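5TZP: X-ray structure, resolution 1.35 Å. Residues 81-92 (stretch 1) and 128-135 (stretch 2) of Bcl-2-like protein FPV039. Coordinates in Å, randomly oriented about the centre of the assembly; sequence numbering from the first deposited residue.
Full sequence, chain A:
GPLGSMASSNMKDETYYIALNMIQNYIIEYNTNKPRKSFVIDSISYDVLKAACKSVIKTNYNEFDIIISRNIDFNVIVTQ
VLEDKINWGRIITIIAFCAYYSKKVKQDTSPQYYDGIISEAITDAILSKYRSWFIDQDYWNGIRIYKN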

# COMPACT_ATOMS: atom_id res chain seq x y z
N VAL A 81 8.91 -3.56 -5.75
CA VAL A 81 9.02 -2.14 -5.41
C VAL A 81 10.06 -1.94 -4.32
O VAL A 81 10.83 -0.97 -4.36
CB VAL A 81 7.66 -1.59 -5.00
CG1 VAL A 81 7.78 -0.13 -4.53
CG2 VAL A 81 6.61 -1.68 -6.10
N LEU A 82 10.07 -2.81 -3.32
CA LEU A 82 10.91 -2.67 -2.13
C LEU A 82 12.20 -3.47 -2.16
O LEU A 82 12.85 -3.58 -1.12
CB LEU A 82 10.08 -3.10 -0.92
CG LEU A 82 8.87 -2.26 -0.71
CD1 LEU A 82 8.09 -2.78 0.44
CD2 LEU A 82 9.20 -0.80 -0.46
N GLU A 83 12.63 -3.98 -3.31
CA GLU A 83 13.79 -4.85 -3.29
C GLU A 83 15.04 -4.14 -2.82
O GLU A 83 15.88 -4.73 -2.12
CB GLU A 83 14.06 -5.45 -4.69
CG GLU A 83 15.19 -6.50 -4.67
CD GLU A 83 15.34 -7.27 -5.95
OE1 GLU A 83 14.51 -7.05 -6.89
OE2 GLU A 83 16.30 -8.09 -5.98
N ASP A 84 15.23 -2.87 -3.23
CA ASP A 84 16.48 -2.15 -3.00
C ASP A 84 16.34 -0.93 -2.13
O ASP A 84 17.36 -0.50 -1.57
CB ASP A 84 17.12 -1.60 -4.31
CG ASP A 84 17.53 -2.68 -5.26
OD1 ASP A 84 17.65 -3.89 -4.85
OD2 ASP A 84 17.75 -2.33 -6.45
N LYS A 85 15.18 -0.29 -2.11
CA LYS A 85 15.02 0.86 -1.24
C LYS A 85 13.57 1.10 -0.91
O LYS A 85 12.65 0.66 -1.62
CB LYS A 85 15.61 2.12 -1.84
CG LYS A 85 14.83 2.77 -2.81
CD LYS A 85 15.29 4.23 -3.01
CE LYS A 85 14.43 4.86 -4.12
NZ LYS A 85 14.83 6.19 -4.68
N ILE A 86 13.35 1.78 0.22
CA ILE A 86 12.02 2.14 0.66
C ILE A 86 11.94 3.67 0.82
O ILE A 86 12.96 4.34 1.11
CB ILE A 86 11.66 1.43 1.98
CG1 ILE A 86 10.18 1.50 2.34
CG2 ILE A 86 12.49 2.02 3.19
CD1 ILE A 86 9.79 0.50 3.41
N ASN A 87 10.75 4.23 0.62
CA ASN A 87 10.41 5.60 0.98
C ASN A 87 8.91 5.67 1.12
O ASN A 87 8.21 4.71 0.77
CB ASN A 87 10.99 6.65 0.01
CG ASN A 87 10.50 6.53 -1.38
OD1 ASN A 87 9.28 6.35 -1.58
ND2 ASN A 87 11.37 6.73 -2.37
N TRP A 88 8.39 6.76 1.64
CA TRP A 88 6.97 6.84 1.91
C TRP A 88 6.15 6.88 0.63
O TRP A 88 5.04 6.31 0.60
CB TRP A 88 6.61 8.03 2.81
CG TRP A 88 6.95 7.73 4.21
CD1 TRP A 88 7.98 8.33 4.97
CD2 TRP A 88 6.30 6.81 5.09
NE1 TRP A 88 7.97 7.77 6.20
CE2 TRP A 88 6.98 6.83 6.34
CE3 TRP A 88 5.23 5.93 4.94
CZ2 TRP A 88 6.59 6.04 7.39
CZ3 TRP A 88 4.87 5.14 6.01
CH2 TRP A 88 5.54 5.22 7.21
N GLY A 89 6.62 7.49 -0.45
CA GLY A 89 5.86 7.44 -1.69
C GLY A 89 5.68 6.03 -2.21
O GLY A 89 4.63 5.70 -2.76
N ARG A 90 6.72 5.22 -2.09
CA ARG A 90 6.68 3.82 -2.48
C ARG A 90 5.66 3.06 -1.64
O ARG A 90 4.89 2.22 -2.15
CB ARG A 90 8.04 3.16 -2.45
CG ARG A 90 8.93 3.68 -3.63
CD ARG A 90 10.28 3.10 -3.58
NE ARG A 90 11.13 3.61 -4.66
CZ ARG A 90 11.99 2.84 -5.31
NH1 ARG A 90 12.07 1.53 -5.14
NH2 ARG A 90 12.62 3.43 -6.34
N ILE A 91 5.71 3.26 -0.32
CA ILE A 91 4.76 2.61 0.61
C ILE A 91 3.35 3.00 0.24
O ILE A 91 2.46 2.14 0.15
CB ILE A 91 5.12 2.96 2.07
CG1 ILE A 91 6.42 2.27 2.45
CG2 ILE A 91 3.99 2.52 3.01
CD1 ILE A 91 6.98 2.80 3.82
N ILE A 92 3.10 4.28 0.06
CA ILE A 92 1.76 4.77 -0.29
C ILE A 92 1.33 4.15 -1.60
O ILE A 92 0.17 3.70 -1.73
CB ILE A 92 1.75 6.30 -0.40
CG1 ILE A 92 1.87 6.87 1.04
CG2 ILE A 92 0.53 6.81 -1.13
CD1 ILE A 92 2.39 8.34 1.06
N SER A 128 10.63 -7.12 6.48
CA SER A 128 11.70 -8.07 6.27
C SER A 128 13.03 -7.38 6.01
O SER A 128 14.09 -7.92 6.40
CB SER A 128 11.37 -9.08 5.18
OG SER A 128 11.25 -8.39 3.97
N LYS A 129 13.01 -6.22 5.39
CA LYS A 129 14.25 -5.51 5.09
C LYS A 129 14.34 -4.12 5.71
O LYS A 129 15.46 -3.57 5.81
CB LYS A 129 14.34 -5.34 3.56
CG LYS A 129 14.65 -6.69 2.86
CD LYS A 129 14.88 -6.55 1.35
CE LYS A 129 15.51 -7.88 0.78
NZ LYS A 129 15.53 -7.89 -0.73
N TYR A 130 13.24 -3.52 6.12
CA TYR A 130 13.19 -2.12 6.52
C TYR A 130 12.61 -1.93 7.91
O TYR A 130 12.10 -0.85 8.18
CB TYR A 130 12.46 -1.26 5.50
CG TYR A 130 13.04 -1.45 4.13
CD1 TYR A 130 14.22 -0.85 3.75
CD2 TYR A 130 12.40 -2.28 3.23
CE1 TYR A 130 14.74 -1.06 2.49
CE2 TYR A 130 12.91 -2.49 1.98
CZ TYR A 130 14.07 -1.86 1.64
OH TYR A 130 14.63 -2.14 0.42
N ARG A 131 12.69 -2.93 8.81
CA ARG A 131 12.14 -2.77 10.17
C ARG A 131 12.79 -1.64 10.93
O ARG A 131 12.10 -0.81 11.54
CB ARG A 131 12.20 -4.11 10.92
CG ARG A 131 11.74 -4.06 12.36
CD ARG A 131 11.97 -5.39 13.13
NE ARG A 131 11.27 -6.51 12.54
CZ ARG A 131 10.03 -6.90 12.85
NH1 ARG A 131 9.30 -6.27 13.79
NH2 ARG A 131 9.54 -7.96 12.23
N SER A 132 14.12 -1.50 10.89
CA SER A 132 14.78 -0.41 11.60
C SER A 132 14.42 0.94 11.03
O SER A 132 14.19 1.92 11.77
CB SER A 132 16.29 -0.66 11.53
OG SER A 132 16.55 -1.68 12.44
N TRP A 133 14.31 1.03 9.69
CA TRP A 133 13.84 2.27 9.05
C TRP A 133 12.47 2.66 9.55
O TRP A 133 12.24 3.82 9.91
CB TRP A 133 13.85 2.12 7.50
CG TRP A 133 13.41 3.31 6.75
CD1 TRP A 133 14.19 4.26 6.26
CD2 TRP A 133 12.07 3.65 6.39
NE1 TRP A 133 13.45 5.20 5.58
CE2 TRP A 133 12.12 4.85 5.65
CE3 TRP A 133 10.84 3.02 6.56
CZ2 TRP A 133 10.97 5.48 5.15
CZ3 TRP A 133 9.70 3.63 6.03
CH2 TRP A 133 9.77 4.82 5.34
N PHE A 134 11.54 1.71 9.60
CA PHE A 134 10.17 1.99 10.03
C PHE A 134 10.10 2.45 11.46
O PHE A 134 9.43 3.45 11.76
CB PHE A 134 9.33 0.75 9.75
CG PHE A 134 7.86 0.89 10.06
CD1 PHE A 134 7.05 1.79 9.38
CD2 PHE A 134 7.28 0.14 11.04
CE1 PHE A 134 5.64 1.79 9.63
CE2 PHE A 134 5.91 0.20 11.30
CZ PHE A 134 5.12 1.03 10.60
N ILE A 135 10.81 1.77 12.36
CA ILE A 135 10.83 2.21 13.75
C ILE A 135 11.42 3.60 13.84
O ILE A 135 10.94 4.48 14.59
CB ILE A 135 11.64 1.19 14.59
CG1 ILE A 135 10.90 -0.15 14.60
CG2 ILE A 135 11.91 1.74 15.99
CD1 ILE A 135 11.77 -1.30 15.10

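The contact is a small, largely apolar packing of a loop and the helix start that follows it against the aromatic side chains of a second helix, fastened at one end by a tyrosine hydroxyl; together the two sides bury 490 Å².

Ile86 lies at its centre. Its CA-to-CB bond points toward the helix, and its side chain meets the faces of two rings: CB sits 3.7 Å from the centroid of the Tyr130 ring, almost on the ring normal, while CG2 lies 3.7 Å from the centroid of the five-membered ring of Trp133. Both are CH-pi contacts, and CG2 also approaches Tyr130 CD1 to 3.4 Å. A single branched side chain thus serves two aromatic residues three positions apart in the helix sequence.

The far end of the Tyr130 side chain reaches the backbone where the chain leaves its preceding helix. Tyr130 OH donates a hydrogen bond to Leu82 O (2.8 Å), with the carbonyl near the plane of the ring, so the polar interaction occupies the ring edge and leaves a face to Ile86. Lys85 N is also close to Tyr130 OH, at 3.2 Å, but the angle is too poor for a hydrogen bond. Nearby, Lys129 NZ gives a weak hydrogen bond to Glu83 O (3.5 Å) at the exposed margin.

Beyond Ile86, Trp133 packs against the start of the next helix. The Trp88 and Trp133 rings meet obliquely, their planes at 45°, with Trp133 CH2 over one face of the Trp88 ring and 3.6 Å from Trp88 CE2. Ile91 CD1 adds a contact of 3.6 Å to Trp133 CZ3, and Trp88 CH2 reaches the edge of the Phe134 ring, 4.2 Å from Phe134 CE1. Asn87 caps this helix through its side chain, accepting from Arg90 N at OD1 (2.8 Å).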